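Local coordinates for universal stress protein (Archaeoglobus fulgidus, PDB 3LOQ), which binds adenosine monophosphate and belongs to the universal stress protein A family, though its cellular role is not established, at residues A[77-80]-A[81-85]. Residues are numbered along the deposited sequence; the frame is centred on the assembly and turned at random. Where two conformers were deposited one is given.
Sequences IDEM and SEKAE
Ser81 sits one helical turn after Ile77, and Ile77 O takes its backbone N-H and, as modelled, its hydroxyl as well. Ser81 N reaches Ile77 O at 2.9 Å. The hydroxyl comes back to the same acceptor because OG lies beside its own backbone N (chi1 -58°); the 2.4 Å between Ser81 OG and Ile77 O is shorter than such a bond should be, so the closeness is doubtful. CG2 of Ile77 lies 3.8 Å from Ser81 OG, a methyl group next to the hydroxyl.

Three more backbone bonds across the two segments follow the i to i+4 pattern: Glu82 N to Asp78 O, Lys83 N to Glu79 O and Ala84 N to Met80 O, each 3.1 Å long. The exception is a weak i to i+3 bond from Glu82 N to Glu79 O, which makes Glu79 O a shared acceptor.

Among the side chains, selenomethionine Met80 and Lys83 lie aslant to each other, with SE of Met80 4.2 Å from CD of Lys83. The aliphatic start of Lys83 packs on the preceding turn, its CG 3.4 Å from Glu79 O. OE1 of Glu79 is 4.8 Å from NZ of Lys83, too far for a salt bridge, though the opposite charges probably attract weakly.

Ile77, Met80 and Ser81 touch Ile59 of strand 52-60, while Ala84 meets Phe57 and Phe108. With charged residues on its other side, this is the start of an amphipathic alpha-helix, 75-97, covering the parallel sheet of a universal stress protein domain, with the Met80 side chain about 8 Å from the bound AMP.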
# COMPACT_ATOMS: atom_id res chain seq x y z
N ILE A 77 10.95 24.20 12.43
CA ILE A 77 10.60 23.07 13.27
C ILE A 77 9.42 23.47 14.14
O ILE A 77 8.52 22.66 14.41
CB ILE A 77 11.76 22.63 14.19
CG1 ILE A 77 12.93 22.09 13.37
CG2 ILE A 77 11.29 21.56 15.17
CD1 ILE A 77 13.63 23.14 12.57
N ASP A 78 9.42 24.72 14.57
CA ASP A 78 8.38 25.18 15.48
C ASP A 78 7.06 25.49 14.77
O ASP A 78 5.99 25.11 15.24
CB ASP A 78 8.86 26.40 16.27
CG ASP A 78 8.01 26.64 17.50
OD1 ASP A 78 8.13 25.83 18.44
OD2 ASP A 78 7.23 27.63 17.52
N GLU A 79 7.12 26.19 13.64
CA GLU A 79 5.95 26.35 12.80
C GLU A 79 5.34 24.98 12.57
O GLU A 79 4.18 24.74 12.89
CB GLU A 79 6.32 26.97 11.45
CG GLU A 79 6.76 28.41 11.51
CD GLU A 79 5.64 29.37 11.19
OE1 GLU A 79 4.62 28.92 10.63
OE2 GLU A 79 5.77 30.57 11.50
N MSE A 80 6.15 24.06 12.02
CA MSE A 80 5.64 22.75 11.63
C MSE A 80 5.06 21.97 12.80
O MSE A 80 4.01 21.36 12.68
CB MSE A 80 6.71 21.93 10.91
CG MSE A 80 7.07 22.47 9.54
SE MSE A 80 5.53 23.20 8.57
CE MSE A 80 6.16 22.92 6.74
N SER A 81 5.74 22.01 13.94
CA SER A 81 5.29 21.28 15.13
C SER A 81 3.93 21.77 15.61
O SER A 81 3.11 20.97 16.06
CB SER A 81 6.31 21.41 16.24
OG SER A 81 7.57 20.92 15.82
N GLU A 82 3.71 23.08 15.54
CA GLU A 82 2.44 23.66 15.97
C GLU A 82 1.29 23.26 15.05
O GLU A 82 0.18 22.98 15.51
CB GLU A 82 2.53 25.19 16.05
CG GLU A 82 1.17 25.91 16.10
CD GLU A 82 0.50 25.86 17.47
OE1 GLU A 82 0.47 24.78 18.10
OE2 GLU A 82 -0.02 26.92 17.91
N LYS A 83 1.56 23.24 13.75
CA LYS A 83 0.56 22.81 12.78
C LYS A 83 0.14 21.36 13.05
O LYS A 83 -1.05 21.06 13.14
CB LYS A 83 1.10 22.99 11.37
CG LYS A 83 1.38 24.44 11.04
CD LYS A 83 1.72 24.64 9.57
CE LYS A 83 1.76 26.14 9.24
NZ LYS A 83 0.45 26.84 9.48
N ALA A 84 1.11 20.47 13.23
CA ALA A 84 0.79 19.07 13.52
C ALA A 84 -0.06 18.92 14.79
O ALA A 84 -1.02 18.13 14.84
CB ALA A 84 2.06 18.22 13.62
N GLU A 85 0.28 19.69 15.82
CA GLU A 85 -0.39 19.57 17.11
C GLU A 85 -1.83 20.07 17.09
O GLU A 85 -2.66 19.65 17.90
CB GLU A 85 0.43 20.24 18.21
CG GLU A 85 1.49 19.32 18.80
CD GLU A 85 2.65 20.06 19.43
OE1 GLU A 85 3.56 19.40 19.98
OE2 GLU A 85 2.65 21.31 19.37